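Local coordinates for protein pngf-ii (Elizabethkingia meningoseptica, PDB 4R4X) that probably removes N-linked glycans from glycoproteins as a peptide:N-glycosidase of the PNGase F type, hydrolysing the bond between the innermost sugar and its asparagine, at residues I216-V221 with S261-L266; A244-G249 with S486-G491. All coordinates share one frame; numbering follows the deposited sequence.

Contact 1. Residues I216-V221 with S261-L266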
loop_
_atom_site.group_PDB
_atom_site.type_symbol
_atom_site.label_atom_id
_atom_site.label_comp_id
_atom_site.label_asym_id
_atom_site.label_seq_id
_atom_site.Cartn_x
_atom_site.Cartn_y
_atom_site.Cartn_z
ATOM N N ILE A 216 13.561 2.561 -18.269
ATOM C CA ILE A 216 13.394 1.421 -17.354
ATOM C C ILE A 216 14.437 1.517 -16.248
ATOM O O ILE A 216 15.633 1.646 -16.539
ATOM C CB ILE A 216 13.606 0.091 -18.082
ATOM C CG1 ILE A 216 12.713 -0.013 -19.328
ATOM C CG2 ILE A 216 13.351 -1.080 -17.150
ATOM C CD1 ILE A 216 13.214 -1.031 -20.347
ATOM N N ILE A 217 13.981 1.512 -15.000
ATOM C CA ILE A 217 14.867 1.421 -13.847
ATOM C C ILE A 217 14.578 0.128 -13.068
ATOM O O ILE A 217 13.408 -0.246 -12.860
ATOM C CB ILE A 217 14.781 2.663 -12.923
ATOM C CG1 ILE A 217 13.361 2.886 -12.396
ATOM C CG2 ILE A 217 15.247 3.911 -13.675
ATOM C CD1 ILE A 217 13.215 4.125 -11.537
ATOM N N LEU A 218 15.635 -0.524 -12.591
ATOM C CA LEU A 218 15.516 -1.874 -12.024
ATOM C C LEU A 218 16.460 -2.051 -10.839
ATOM O O LEU A 218 17.574 -1.558 -10.876
ATOM C CB LEU A 218 15.897 -2.891 -13.100
ATOM C CG LEU A 218 15.544 -4.345 -12.797
ATOM C CD1 LEU A 218 14.062 -4.545 -13.000
ATOM C CD2 LEU A 218 16.279 -5.332 -13.699
ATOM N N LYS A 219 16.027 -2.758 -9.803
ATOM C CA LYS A 219 16.947 -3.145 -8.741
ATOM C C LYS A 219 16.566 -4.489 -8.151
ATOM O O LYS A 219 15.484 -5.027 -8.431
ATOM C CB LYS A 219 17.033 -2.081 -7.647
ATOM C CG LYS A 219 15.772 -1.842 -6.865
ATOM C CD LYS A 219 16.021 -1.173 -5.499
ATOM C CE LYS A 219 16.878 0.064 -5.573
ATOM N NZ LYS A 219 17.020 0.727 -4.249
ATOM N N LYS A 220 17.475 -5.029 -7.351
ATOM C CA LYS A 220 17.204 -6.242 -6.594
ATOM C C LYS A 220 16.760 -5.828 -5.201
ATOM O O LYS A 220 17.376 -4.937 -4.578
ATOM C CB LYS A 220 18.449 -7.124 -6.489
ATOM C CG LYS A 220 18.894 -7.773 -7.779
ATOM C CD LYS A 220 19.948 -8.865 -7.563
ATOM C CE LYS A 220 21.167 -8.324 -6.823
ATOM N NZ LYS A 220 22.423 -9.091 -7.099
ATOM N N VAL A 221 15.675 -6.423 -4.718
ATOM C CA VAL A 221 15.209 -6.167 -3.365
ATOM C C VAL A 221 14.875 -7.482 -2.655
ATOM O O VAL A 221 14.311 -8.399 -3.257
ATOM C CB VAL A 221 13.989 -5.204 -3.308
ATOM C CG1 VAL A 221 14.302 -3.906 -4.013
ATOM C CG2 VAL A 221 12.755 -5.816 -3.930
ATOM N N SER A 261 14.813 -15.295 -18.828
ATOM C CA SER A 261 13.836 -14.380 -18.255
ATOM C C SER A 261 13.863 -13.074 -19.030
ATOM O O SER A 261 14.718 -12.843 -19.875
ATOM C CB SER A 261 14.165 -14.057 -16.789
ATOM O OG SER A 261 15.252 -13.154 -16.720
ATOM N N TYR A 262 12.957 -12.176 -18.685
ATOM C CA TYR A 262 12.972 -10.873 -19.310
ATOM C C TYR A 262 14.283 -10.140 -19.027
ATOM O O TYR A 262 14.704 -9.299 -19.835
ATOM C CB TYR A 262 11.776 -10.074 -18.821
ATOM C CG TYR A 262 11.323 -8.951 -19.715
ATOM C CD1 TYR A 262 10.734 -9.198 -20.941
ATOM C CD2 TYR A 262 11.403 -7.649 -19.289
ATOM C CE1 TYR A 262 10.274 -8.151 -21.740
ATOM C CE2 TYR A 262 10.960 -6.597 -20.066
ATOM C CZ TYR A 262 10.377 -6.851 -21.287
ATOM O OH TYR A 262 9.912 -5.799 -22.044
ATOM N N TYR A 263 14.933 -10.461 -17.901
ATOM C CA TYR A 263 16.256 -9.897 -17.550
ATOM C C TYR A 263 17.353 -10.271 -18.552
ATOM O O TYR A 263 18.246 -9.475 -18.831
ATOM C CB TYR A 263 16.671 -10.315 -16.127
ATOM C CG TYR A 263 17.879 -9.599 -15.544
ATOM C CD1 TYR A 263 17.877 -8.221 -15.370
ATOM C CD2 TYR A 263 19.006 -10.313 -15.110
ATOM C CE1 TYR A 263 18.964 -7.564 -14.817
ATOM C CE2 TYR A 263 20.084 -9.662 -14.516
ATOM C CZ TYR A 263 20.055 -8.294 -14.379
ATOM O OH TYR A 263 21.107 -7.602 -13.827
ATOM N N THR A 264 17.269 -11.460 -19.111
ATOM C CA THR A 264 18.167 -11.851 -20.206
ATOM C C THR A 264 18.023 -10.881 -21.387
ATOM O O THR A 264 19.015 -10.416 -21.939
ATOM C CB THR A 264 17.862 -13.271 -20.700
ATOM O OG1 THR A 264 17.516 -14.095 -19.579
ATOM C CG2 THR A 264 19.080 -13.845 -21.420
ATOM N N GLY A 265 16.779 -10.563 -21.744
ATOM C CA GLY A 265 16.505 -9.559 -22.758
ATOM C C GLY A 265 17.059 -8.188 -22.402
ATOM O O GLY A 265 17.687 -7.529 -23.232
ATOM N N LEU A 266 16.833 -7.745 -21.176
ATOM C CA LEU A 266 17.316 -6.431 -20.766
ATOM C C LEU A 266 18.845 -6.348 -20.753
ATOM O O LEU A 266 19.410 -5.333 -21.173
ATOM C CB LEU A 266 16.768 -6.057 -19.396
ATOM C CG LEU A 266 15.258 -5.841 -19.242
ATOM C CD1 LEU A 266 14.913 -5.840 -17.773
ATOM C CD2 LEU A 266 14.819 -4.521 -19.858
#

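Contact 2. Residues A244-G249 with S486-G491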
loop_
_atom_site.group_PDB
_atom_site.type_symbol
_atom_site.label_atom_id
_atom_site.label_comp_id
_atom_site.label_asym_id
_atom_site.label_seq_id
_atom_site.Cartn_x
_atom_site.Cartn_y
_atom_site.Cartn_z
ATOM N N ALA A 244 5.454 16.155 -21.354
ATOM C CA ALA A 244 4.084 16.661 -21.352
ATOM C C ALA A 244 3.004 15.576 -21.493
ATOM O O ALA A 244 1.830 15.861 -21.287
ATOM C CB ALA A 244 3.909 17.671 -22.475
ATOM N N TYR A 245 3.393 14.357 -21.856
ATOM C CA TYR A 245 2.437 13.375 -22.369
ATOM C C TYR A 245 1.951 12.326 -21.386
ATOM O O TYR A 245 2.519 12.141 -20.313
ATOM C CB TYR A 245 3.014 12.717 -23.627
ATOM C CG TYR A 245 3.198 13.702 -24.751
ATOM C CD1 TYR A 245 2.129 14.079 -25.547
ATOM C CD2 TYR A 245 4.439 14.277 -25.003
ATOM C CE1 TYR A 245 2.286 14.991 -26.581
ATOM C CE2 TYR A 245 4.614 15.194 -26.032
ATOM C CZ TYR A 245 3.533 15.548 -26.814
ATOM O OH TYR A 245 3.700 16.442 -27.838
ATOM N N ASP A 246 0.859 11.664 -21.781
ATOM C CA ASP A 246 0.211 10.613 -20.991
ATOM C C ASP A 246 0.814 9.241 -21.349
ATOM O O ASP A 246 0.411 8.579 -22.327
ATOM C CB ASP A 246 -1.318 10.617 -21.159
ATOM C CG ASP A 246 -1.785 10.454 -22.606
ATOM O OD1 ASP A 246 -1.085 10.898 -23.542
ATOM O OD2 ASP A 246 -2.895 9.872 -22.809
ATOM N N ARG A 247 1.771 8.817 -20.535
ATOM C CA ARG A 247 2.635 7.702 -20.906
ATOM C C ARG A 247 2.197 6.395 -20.265
ATOM O O ARG A 247 1.628 6.384 -19.186
ATOM C CB ARG A 247 4.081 7.967 -20.478
ATOM C CG ARG A 247 4.671 9.243 -21.028
ATOM C CD ARG A 247 4.659 9.320 -22.557
ATOM N NE ARG A 247 5.586 10.364 -23.004
ATOM C CZ ARG A 247 5.896 10.601 -24.275
ATOM N NH1 ARG A 247 5.363 9.877 -25.247
ATOM N NH2 ARG A 247 6.755 11.571 -24.574
ATOM N N THR A 248 2.470 5.308 -20.967
ATOM C CA THR A 248 2.260 3.991 -20.442
ATOM C C THR A 248 3.354 3.722 -19.432
ATOM O O THR A 248 4.545 3.995 -19.700
ATOM C CB THR A 248 2.331 2.954 -21.575
ATOM O OG1 THR A 248 1.349 3.281 -22.574
ATOM C CG2 THR A 248 2.074 1.564 -21.035
ATOM N N GLY A 249 2.919 3.252 -18.273
ATOM C CA GLY A 249 3.769 2.846 -17.176
ATOM C C GLY A 249 3.475 1.435 -16.653
ATOM O O GLY A 249 2.356 0.901 -16.764
ATOM N N SER A 486 -10.223 2.658 -23.947
ATOM C CA SER A 486 -10.178 1.204 -23.782
ATOM C C SER A 486 -9.379 0.789 -22.553
ATOM O O SER A 486 -8.257 0.262 -22.646
ATOM C CB SER A 486 -9.615 0.545 -25.037
ATOM O OG SER A 486 -10.539 0.648 -26.116
ATOM N N ASN A 487 -9.986 1.054 -21.411
ATOM C CA ASN A 487 -9.610 0.517 -20.106
ATOM C C ASN A 487 -8.498 1.266 -19.402
ATOM O O ASN A 487 -7.863 0.730 -18.484
ATOM C CB ASN A 487 -9.300 -0.980 -20.147
ATOM C CG ASN A 487 -9.742 -1.701 -18.883
ATOM O OD1 ASN A 487 -10.714 -1.307 -18.245
ATOM N ND2 ASN A 487 -9.042 -2.772 -18.527
ATOM N N TRP A 488 -8.310 2.527 -19.767
ATOM C CA TRP A 488 -7.413 3.371 -18.991
ATOM C C TRP A 488 -7.777 4.825 -19.024
ATOM O O TRP A 488 -8.452 5.253 -19.927
ATOM C CB TRP A 488 -5.994 3.207 -19.471
ATOM C CG TRP A 488 -5.717 3.459 -20.931
ATOM C CD1 TRP A 488 -5.990 2.631 -21.983
ATOM C CD2 TRP A 488 -4.993 4.574 -21.480
ATOM N NE1 TRP A 488 -5.502 3.166 -23.147
ATOM C CE2 TRP A 488 -4.898 4.367 -22.867
ATOM C CE3 TRP A 488 -4.457 5.739 -20.932
ATOM C CZ2 TRP A 488 -4.263 5.262 -23.706
ATOM C CZ3 TRP A 488 -3.820 6.643 -21.785
ATOM C CH2 TRP A 488 -3.718 6.391 -23.143
ATOM N N CYS A 489 -7.332 5.570 -18.013
ATOM C CA CYS A 489 -7.486 7.035 -17.994
ATOM C C CYS A 489 -6.143 7.622 -17.589
ATOM O O CYS A 489 -5.560 7.176 -16.593
ATOM C CB CYS A 489 -8.513 7.495 -16.944
ATOM S SG CYS A 489 -10.244 7.024 -17.177
ATOM N N PRO A 490 -5.685 8.669 -18.286
ATOM C CA PRO A 490 -4.429 9.291 -17.841
ATOM C C PRO A 490 -4.476 9.733 -16.365
ATOM O O PRO A 490 -5.375 10.482 -15.963
ATOM C CB PRO A 490 -4.292 10.487 -18.776
ATOM C CG PRO A 490 -5.023 10.092 -20.012
ATOM C CD PRO A 490 -6.184 9.259 -19.538
ATOM N N GLY A 491 -3.504 9.281 -15.583
ATOM C CA GLY A 491 -3.398 9.618 -14.163
ATOM C C GLY A 491 -3.883 8.509 -13.236
ATOM O O GLY A 491 -3.962 8.702 -12.028
#

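Contact 1. Residues I216-V221 with S261-L266
Leu218 meets the ring of Tyr263 with a single methyl: its CD2 lies 3.7 Å from Tyr263 CE1 and equally far from Tyr263 CD1, so it rests against one ring bond, approaching at a slant. Both residues carry CG anti to the backbone N (chi1 -167° for Leu218, -169° for Tyr263), which swings the two side chains into each other's path although the CA atoms stay 9.8 Å apart. Beyond the ring, Tyr263 OH is hydrogen-bonded to Gln209, fixing the far end of the side chain. One helical turn on, Leu266 crosses Ile216 at an angle, methyl to methyl, with Leu266 CD2 3.9 Å from Ile216 CD1. Its other branch turns to Leu218, Leu266 CD1 standing 4.3 Å from Leu218 CD2. Phe211 touches Ile216, Leu218 and Leu266 and adds to this apolar layer. At the start of the helix a capping box ties Ser261 to Thr264; Ser261 N gives Thr264 OG1 a nearly straight bond of 3.1 Å. With Ile217 and Lys219 meeting strand 186-196 instead, the geometry is that of a short helix laid on one face of a beta sandwich, consistent with the jelly-roll fold of PNGase F.

Contact 2. Residues A244-G249 with S486-G491
The two backbones come closest where Asp246 CA lies 5.8 Å from Pro490 CA, and no hydrogen bond joins the segments, so side chains carry the contact. Asp246 and Pro490 run side by side in the same direction, with Asp246 CB 3.8 Å from Pro490 CB. Asp246 holds CG between its backbone N and carbonyl carbon (chi1 58°), and this rotation sends the carboxylate along the proline to the indole of Trp488. There Asp246 OD2 takes two neighbours: it is 3.5 Å from Pro490 CG and 3.5 Å from Trp488 CZ3. The approach to the indole is at the edge, near the ring plane, with the carboxylate plane turned 35° from it; Trp488 CH2 is almost as near, at 3.6 Å from Asp246 OD2. The opposite, pyrrole part of the indole is tied down by a hydrogen bond from NE1 to Gly427 O, while Phe303 and His428 stack on the ring system. Next in the chain, Cys489 is linked by a disulfide to Cys461, which restrains the loop. Because OD2 meets the C-H edge of the indole and CG of the proline, with no hydrogen bond across the two segments, any attraction is probably weak and electrostatic.

In the fold
Centres of contacts 1 and 2 are 23 Å apart and their nearest atoms about 9 Å, so the two do not touch, yet both reach the same antiparallel sheet. Strand 216-222 lies near one end of it, and strand 343-350 separates it from strand 248-253, into which 244-249 leads. In sequence the contacts interlock: 244-249 falls between the two segments of contact 1, and helix 262-268 follows strand 248-253. Contact 1 is internal to the N-terminal PNGase F region, while contact 2, across 237 residues, brings together parts assigned to the N- and C-terminal regions, consistent with an interface between the two halves, next to a sheet in which strand 297-303 pairs with strand 493-504.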